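Local coordinates for glutathione S-transferase-3 (Necator americanus, PDB 3W8S), which probably catalyses the conjugation of glutathione to electrophilic substrates with release of a halide, as a sigma-class glutathione transferase, at residues H36-W39 with P40-N44; C81-E84 with E85-D89; L160-C163 with A164-A168. All coordinates share one frame; numbering follows the deposited sequence.

Contact 1: residues H36-W39 with P40-N44. With GSH (glutathione), chain B.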
loop_
_atom_site.group_PDB
_atom_site.type_symbol
_atom_site.label_atom_id
_atom_site.label_comp_id
_atom_site.label_asym_id
_atom_site.label_seq_id
_atom_site.Cartn_x
_atom_site.Cartn_y
_atom_site.Cartn_z
ATOM N N HIS A 36 7.503 3.140 -24.788
ATOM C CA HIS A 36 6.039 3.288 -24.951
ATOM C C HIS A 36 5.549 2.410 -26.130
ATOM O O HIS A 36 4.536 1.741 -26.038
ATOM C CB HIS A 36 5.682 4.794 -25.135
ATOM C CG HIS A 36 4.264 5.050 -25.575
ATOM N ND1 HIS A 36 3.213 5.191 -24.683
ATOM C CD2 HIS A 36 3.720 5.190 -26.814
ATOM C CE1 HIS A 36 2.085 5.387 -25.350
ATOM N NE2 HIS A 36 2.366 5.402 -26.642
ATOM N N ASP A 37 6.314 2.309 -27.205
ATOM C CA ASP A 37 5.768 1.633 -28.372
ATOM C C ASP A 37 5.703 0.149 -28.211
ATOM O O ASP A 37 4.843 -0.492 -28.769
ATOM C CB ASP A 37 6.584 1.931 -29.644
ATOM C CG ASP A 37 6.320 3.306 -30.189
ATOM O OD1 ASP A 37 5.403 4.021 -29.701
ATOM O OD2 ASP A 37 7.071 3.679 -31.107
ATOM N N GLU A 38 6.655 -0.430 -27.508
ATOM C CA GLU A 38 6.607 -1.845 -27.333
ATOM C C GLU A 38 5.720 -2.353 -26.169
ATOM O O GLU A 38 5.514 -3.557 -26.046
ATOM C CB GLU A 38 7.999 -2.366 -27.198
ATOM C CG GLU A 38 8.618 -2.273 -25.839
ATOM C CD GLU A 38 10.119 -2.588 -25.950
ATOM O OE1 GLU A 38 10.456 -3.573 -26.677
ATOM O OE2 GLU A 38 10.939 -1.847 -25.329
ATOM N N TRP A 39 5.269 -1.441 -25.319
ATOM C CA TRP A 39 4.520 -1.782 -24.084
ATOM C C TRP A 39 3.326 -2.706 -24.343
ATOM O O TRP A 39 3.212 -3.722 -23.689
ATOM C CB TRP A 39 4.112 -0.490 -23.336
ATOM C CG TRP A 39 3.124 -0.719 -22.212
ATOM C CD1 TRP A 39 1.904 -0.024 -22.036
ATOM C CD2 TRP A 39 3.240 -1.626 -21.109
ATOM N NE1 TRP A 39 1.267 -0.498 -20.892
ATOM C CE2 TRP A 39 2.042 -1.495 -20.330
ATOM C CE3 TRP A 39 4.192 -2.621 -20.735
ATOM C CZ2 TRP A 39 1.829 -2.224 -19.145
ATOM C CZ3 TRP A 39 3.954 -3.369 -19.562
ATOM C CH2 TRP A 39 2.793 -3.170 -18.783
ATOM N N PRO A 40 2.506 -2.413 -25.394
ATOM C CA PRO A 40 1.314 -3.239 -25.584
ATOM C C PRO A 40 1.696 -4.640 -25.894
ATOM O O PRO A 40 0.917 -5.538 -25.629
ATOM C CB PRO A 40 0.652 -2.619 -26.847
ATOM C CG PRO A 40 0.988 -1.153 -26.703
ATOM C CD PRO A 40 2.421 -1.146 -26.179
ATOM N N LYS A 41 2.872 -4.864 -26.474
ATOM C CA LYS A 41 3.284 -6.248 -26.711
ATOM C C LYS A 41 3.598 -7.072 -25.409
ATOM O O LYS A 41 3.402 -8.288 -25.383
ATOM C CB LYS A 41 4.451 -6.254 -27.730
ATOM C CG LYS A 41 5.176 -7.562 -27.891
ATOM C CD LYS A 41 6.080 -7.495 -29.127
ATOM C CE LYS A 41 6.657 -8.862 -29.489
ATOM N NZ LYS A 41 7.233 -8.835 -30.876
ATOM N N TYR A 42 3.991 -6.399 -24.314
ATOM C CA TYR A 42 4.443 -7.103 -23.106
ATOM C C TYR A 42 3.472 -6.989 -21.934
ATOM O O TYR A 42 3.614 -7.708 -20.947
ATOM C CB TYR A 42 5.856 -6.555 -22.682
ATOM C CG TYR A 42 6.869 -6.936 -23.744
ATOM C CD1 TYR A 42 7.250 -8.294 -23.917
ATOM C CD2 TYR A 42 7.355 -5.993 -24.632
ATOM C CE1 TYR A 42 8.112 -8.695 -24.924
ATOM C CE2 TYR A 42 8.231 -6.384 -25.654
ATOM C CZ TYR A 42 8.607 -7.720 -25.781
ATOM O OH TYR A 42 9.480 -8.092 -26.779
ATOM N N LYS A 43 2.537 -6.025 -22.014
ATOM C CA LYS A 43 1.596 -5.761 -20.927
ATOM C C LYS A 43 1.002 -7.044 -20.400
ATOM O O LYS A 43 0.911 -7.256 -19.169
ATOM C CB LYS A 43 0.518 -4.809 -21.463
ATOM C CG LYS A 43 -0.631 -4.484 -20.505
ATOM C CD LYS A 43 -1.348 -3.239 -21.051
ATOM C CE LYS A 43 -2.656 -2.996 -20.305
ATOM N NZ LYS A 43 -2.291 -2.286 -19.040
ATOM N N ASN A 44 0.690 -7.963 -21.337
ATOM C CA ASN A 44 0.066 -9.229 -20.992
ATOM C C ASN A 44 0.915 -10.108 -20.066
ATOM O O ASN A 44 0.387 -10.978 -19.379
ATOM C CB ASN A 44 -0.259 -10.024 -22.307
ATOM C CG ASN A 44 0.995 -10.586 -22.964
ATOM O OD1 ASN A 44 1.433 -11.640 -22.615
ATOM N ND2 ASN A 44 1.576 -9.854 -23.879
HETATM N N1 GSH B . 0.167 0.412 -7.412
HETATM C CA1 GSH B . 1.002 0.121 -8.577
HETATM C C1 GSH B . 2.452 0.045 -8.126
HETATM O O11 GSH B . 3.276 -0.682 -8.723
HETATM O O12 GSH B . 2.785 0.719 -7.126
HETATM C CB1 GSH B . 0.839 1.195 -9.664
HETATM C CG1 GSH B . 1.541 0.704 -10.955
HETATM C CD1 GSH B . 1.390 1.732 -12.083
HETATM O OE1 GSH B . 0.764 2.782 -11.930
HETATM N N2 GSH B . 1.927 1.428 -13.269
HETATM C CA2 GSH B . 1.902 2.324 -14.402
HETATM C C2 GSH B . 1.647 1.515 -15.640
HETATM O O2 GSH B . 2.198 0.424 -15.769
HETATM C CB2 GSH B . 3.289 2.992 -14.509
HETATM S SG2 GSH B . 3.280 4.354 -15.682
HETATM N N3 GSH B . 0.847 2.032 -16.591
HETATM C CA3 GSH B . 0.721 1.388 -17.883
HETATM C C3 GSH B . -0.626 0.696 -18.012
HETATM O O31 GSH B . -0.867 0.049 -19.046
HETATM O O32 GSH B . -1.460 0.765 -17.085
#

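Contact 2: residues C81-E84 with E85-D89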
loop_
_atom_site.group_PDB
_atom_site.type_symbol
_atom_site.label_atom_id
_atom_site.label_comp_id
_atom_site.label_asym_id
_atom_site.label_seq_id
_atom_site.Cartn_x
_atom_site.Cartn_y
_atom_site.Cartn_z
ATOM N N CYS A 81 13.593 -5.433 13.321
ATOM C CA CYS A 81 12.807 -6.346 14.188
ATOM C C CYS A 81 11.356 -6.192 13.664
ATOM O O CYS A 81 11.080 -5.289 12.850
ATOM C CB CYS A 81 12.939 -6.005 15.712
ATOM S SG CYS A 81 12.402 -4.355 16.155
ATOM N N PRO A 82 10.462 -7.102 14.052
ATOM C CA PRO A 82 9.092 -7.157 13.466
ATOM C C PRO A 82 8.287 -5.836 13.633
ATOM O O PRO A 82 7.485 -5.417 12.720
ATOM C CB PRO A 82 8.433 -8.279 14.267
ATOM C CG PRO A 82 9.603 -9.206 14.639
ATOM C CD PRO A 82 10.767 -8.278 14.916
ATOM N N PHE A 83 8.456 -5.183 14.768
ATOM C CA PHE A 83 7.704 -3.930 14.965
ATOM C C PHE A 83 8.237 -2.757 14.082
ATOM O O PHE A 83 7.465 -2.004 13.460
ATOM C CB PHE A 83 7.614 -3.540 16.438
ATOM C CG PHE A 83 6.637 -2.375 16.676
ATOM C CD1 PHE A 83 5.273 -2.598 16.659
ATOM C CD2 PHE A 83 7.103 -1.091 16.887
ATOM C CE1 PHE A 83 4.371 -1.547 16.844
ATOM C CE2 PHE A 83 6.217 -0.042 17.123
ATOM C CZ PHE A 83 4.856 -0.272 17.090
ATOM N N GLU A 84 9.545 -2.657 13.970
ATOM C CA GLU A 84 10.183 -1.684 13.143
ATOM C C GLU A 84 9.863 -1.920 11.674
ATOM O O GLU A 84 9.751 -0.971 10.937
ATOM C CB GLU A 84 11.676 -1.867 13.241
ATOM C CG GLU A 84 12.379 -0.957 14.158
ATOM C CD GLU A 84 13.880 -0.933 13.800
ATOM O OE1 GLU A 84 14.442 -1.138 12.590
ATOM O OE2 GLU A 84 14.480 -0.707 14.806
ATOM N N GLU A 85 9.767 -3.179 11.236
ATOM C CA GLU A 85 9.317 -3.460 9.875
ATOM C C GLU A 85 7.930 -2.883 9.621
ATOM O O GLU A 85 7.678 -2.360 8.548
ATOM C CB GLU A 85 9.343 -4.988 9.534
ATOM C CG GLU A 85 10.805 -5.437 9.445
ATOM C CD GLU A 85 11.025 -6.834 8.841
ATOM O OE1 GLU A 85 10.124 -7.647 8.779
ATOM O OE2 GLU A 85 12.165 -7.143 8.397
ATOM N N ALA A 86 7.011 -3.080 10.581
ATOM C CA ALA A 86 5.654 -2.542 10.500
ATOM C C ALA A 86 5.682 -0.983 10.477
ATOM O O ALA A 86 4.985 -0.357 9.692
ATOM C CB ALA A 86 4.818 -3.079 11.690
ATOM N N LEU A 87 6.528 -0.342 11.289
ATOM C CA LEU A 87 6.654 1.110 11.203
ATOM C C LEU A 87 7.145 1.550 9.822
ATOM O O LEU A 87 6.650 2.498 9.235
ATOM C CB LEU A 87 7.659 1.621 12.311
ATOM C CG LEU A 87 7.159 1.449 13.761
ATOM C CD1 LEU A 87 8.257 1.952 14.779
ATOM C CD2 LEU A 87 5.866 2.299 14.006
ATOM N N VAL A 88 8.111 0.846 9.280
ATOM C CA VAL A 88 8.610 1.160 7.952
ATOM C C VAL A 88 7.465 1.057 6.967
ATOM O O VAL A 88 7.248 1.951 6.176
ATOM C CB VAL A 88 9.785 0.201 7.575
ATOM C CG1 VAL A 88 10.104 0.301 6.065
ATOM C CG2 VAL A 88 11.057 0.586 8.392
ATOM N N ASP A 89 6.708 -0.035 7.028
ATOM C CA ASP A 89 5.509 -0.228 6.155
ATOM C C ASP A 89 4.484 0.899 6.339
ATOM O O ASP A 89 3.935 1.370 5.357
ATOM C CB ASP A 89 4.819 -1.526 6.517
ATOM C CG ASP A 89 5.608 -2.760 6.062
ATOM O OD1 ASP A 89 6.595 -2.616 5.319
ATOM O OD2 ASP A 89 5.218 -3.898 6.404
#

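Contact 3: residues L160-C163 with A164-A168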
loop_
_atom_site.group_PDB
_atom_site.type_symbol
_atom_site.label_atom_id
_atom_site.label_comp_id
_atom_site.label_asym_id
_atom_site.label_seq_id
_atom_site.Cartn_x
_atom_site.Cartn_y
_atom_site.Cartn_z
ATOM N N LEU A 160 11.477 8.810 1.039
ATOM C CA LEU A 160 11.316 10.201 1.476
ATOM C C LEU A 160 12.423 11.059 0.880
ATOM O O LEU A 160 12.128 12.078 0.253
ATOM C CB LEU A 160 11.334 10.302 3.030
ATOM C CG LEU A 160 11.381 11.715 3.629
ATOM C CD1 LEU A 160 10.160 12.571 3.194
ATOM C CD2 LEU A 160 11.542 11.690 5.133
ATOM N N ALA A 161 13.695 10.636 1.007
ATOM C CA ALA A 161 14.825 11.442 0.482
ATOM C C ALA A 161 14.744 11.647 -1.030
ATOM O O ALA A 161 15.069 12.713 -1.564
ATOM C CB ALA A 161 16.152 10.740 0.839
ATOM N N GLU A 162 14.365 10.612 -1.763
ATOM C CA GLU A 162 14.320 10.710 -3.227
ATOM C C GLU A 162 13.207 11.715 -3.666
ATOM O O GLU A 162 13.401 12.589 -4.515
ATOM C CB GLU A 162 14.079 9.317 -3.843
ATOM C CG GLU A 162 13.925 9.383 -5.362
ATOM C CD GLU A 162 15.272 9.538 -6.123
ATOM O OE1 GLU A 162 16.362 9.432 -5.519
ATOM O OE2 GLU A 162 15.220 9.770 -7.346
ATOM N N CYS A 163 12.053 11.576 -3.068
ATOM C CA CYS A 163 10.960 12.420 -3.401
ATOM C C CYS A 163 11.253 13.851 -2.946
ATOM O O CYS A 163 11.098 14.772 -3.717
ATOM C CB CYS A 163 9.720 11.824 -2.757
ATOM S SG CYS A 163 8.807 12.927 -1.660
ATOM N N ALA A 164 11.754 14.053 -1.738
ATOM C CA ALA A 164 12.127 15.436 -1.304
ATOM C C ALA A 164 13.239 16.017 -2.264
ATOM O O ALA A 164 13.097 17.145 -2.777
ATOM C CB ALA A 164 12.607 15.425 0.171
ATOM N N SER A 165 14.296 15.233 -2.570
ATOM C CA SER A 165 15.386 15.779 -3.389
ATOM C C SER A 165 14.929 16.087 -4.797
ATOM O O SER A 165 15.314 17.105 -5.367
ATOM C CB SER A 165 16.613 14.872 -3.386
ATOM O OG SER A 165 16.996 14.723 -2.023
ATOM N N GLU A 166 14.089 15.237 -5.353
ATOM C CA GLU A 166 13.642 15.448 -6.700
ATOM C C GLU A 166 12.681 16.610 -6.843
ATOM O O GLU A 166 12.827 17.428 -7.775
ATOM C CB GLU A 166 13.011 14.149 -7.291
ATOM C CG GLU A 166 14.106 13.064 -7.511
ATOM C CD GLU A 166 15.196 13.485 -8.529
ATOM O OE1 GLU A 166 14.807 14.112 -9.546
ATOM O OE2 GLU A 166 16.426 13.202 -8.314
ATOM N N PHE A 167 11.670 16.659 -5.983
ATOM C CA PHE A 167 10.727 17.812 -5.989
ATOM C C PHE A 167 11.463 19.122 -5.736
ATOM O O PHE A 167 11.062 20.165 -6.255
ATOM C CB PHE A 167 9.580 17.624 -4.972
ATOM C CG PHE A 167 8.606 16.525 -5.338
ATOM C CD1 PHE A 167 8.089 16.416 -6.635
ATOM C CD2 PHE A 167 8.151 15.622 -4.371
ATOM C CE1 PHE A 167 7.187 15.384 -6.976
ATOM C CE2 PHE A 167 7.256 14.608 -4.690
ATOM C CZ PHE A 167 6.785 14.472 -5.996
ATOM N N ALA A 168 12.571 19.068 -4.990
ATOM C CA ALA A 168 13.340 20.278 -4.682
ATOM C C ALA A 168 13.891 20.921 -5.948
ATOM O O ALA A 168 14.132 22.126 -5.946
ATOM C CB ALA A 168 14.497 20.022 -3.710
#

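Contact 1: residues H36-W39 with P40-N44
W39, at the start of the short helix 39-42 of the thioredoxin-like glutathione-binding domain, and K43, one turn on and just after it, together grip the glycyl end of glutathione. Followed outward, the W39 side chain starts with CB against the proline ring, 3.4 Å from P40 CD. CG stands anti to the backbone N (chi1 169°), which swings the indole back over K43. The six-membered ring of W39 then lies on the K43 backbone in a CH-pi contact, K43 CA being 3.8 Å from its centroid. W39 CZ2 meets the aliphatic chain, 3.6 Å from K43 CG. On the pyrrole edge W39 NE1 donates to glutathione O31 at 2.9 Å, with the acceptor in the plane of the indole.

Backbone bonds also join the turn: W39 O accepts from both Y42 N and K43 N, the latter at 2.9 Å. E38 O receives a weak bond from K41 N. F9 packs edge-to-face with W39, and L34 and L51 also touch the indole. K43 is extended up to a final bend at chi4 (82°). That bend brings K43 NZ to 2.7 Å from glutathione O31, and the same NZ donates to G49 O.

Contact 2: residues C81-E84 with E85-D89
F83 and L87 pack against each other one turn apart at the start of helix 82-101, where C81 holds the N-cap position. The backbone supplies the hydrogen bonds: four successive i to i+4 bonds run from E85 N to C81 O, A86 N to P82 O, L87 N to F83 O and V88 N to E84 O. The first of them, E85 N to C81 O at 3.0 Å, ties the cap residue into the opening turn.

Apolar contact is concentrated in one pair. F83 has CG anti to the backbone N (chi1 -170°), which places its ring beside the L87 isobutyl group. The closest side-chain approach is F83 CE2 to L87 CD1, 3.7 Å, and the ring meets the methyl at a slant. L87 CG also rests 3.5 Å from F83 O. Lysines of the second subunit close over this pair: K59 of that subunit makes a cation-pi contact with F83, and K60 packs on both residues, so this pair lies at the contact with the second subunit.

Charged ends turn to partners beyond the two segments. E85 OE1 makes a salt bridge with K73, and E84 OE1 accepts from K80 N. D89 uses both oxygens, OD1 with R69 of its own chain and OD2 with R69 of the second subunit.

Aliphatic carbons also lie against carbonyl oxygens of the preceding turn, among them E85 CG, 3.4 Å from C81 O, and V88 CG2, 3.3 Å from E84 O.

Contact 3: residues L160-C163 with A164-A168
Helix 155-170 runs through the core of the all-helical C-terminal domain of the glutathione transferase fold, and here two of its successive turns meet. E162 and E166 project side by side in the same direction, their carboxylate planes only 20° apart. Both chains bend at chi2, E166 at -62°, and E162 OE2 comes to 3.5 Å from E166 CG and 3.8 Å from E166 OE2. Two like charges this close would probably repel, but arginines bridge them: R201 and R189 each make salt bridges to both glutamates. Q20 also bonds E162 OE1, and K169 pairs with E166 OE1.

S165 folds its hydroxyl back onto the preceding turn. S165 OG lies beside the backbone N (chi1 -58°) and donates to A161 O at 2.8 Å. S165 N donates to A161 O as well, also at 2.8 Å, and the two donors arrive from opposite faces of the carbonyl plane. The regular helix bonds continue with A164 N to L160 O, E166 N to E162 O and F167 N to C163 O.

C163 makes a sulfur-aromatic contact with F167, C163 SG lying 3.8 Å from F167 CE2 and approaching the ring obliquely. F167 CD2 is also 3.1 Å from C163 O.

Several helices surround it. L160 and A164 pack on helix 117-143, C163 meets Y95 and F98 of helix 82-101, and A161 and S165 lie against helix 179-189. F167 adds an edge-to-face contact with F125 of helix 117-143.

How the contacts relate
The three contacts follow one another along the chain without touching. Contact 1 belongs to the thioredoxin-like part and is the one that binds glutathione directly; contacts 2 and 3 lie on helices 82-101 and 155-170. These two are the nearer pair, with nearest atoms about 10 Å apart, and V88 of contact 2 packs on the start of the helix that carries contact 3. Contact 1 stands about 24 Å from contact 2 and 20 Å from contact 3, again between nearest atoms. The side chains of A86 and C163 lie about 13 and 14 Å from a bound glutathione. D97, on helix 82-101 of the second subunit, also bonds the glutathione held by contact 1.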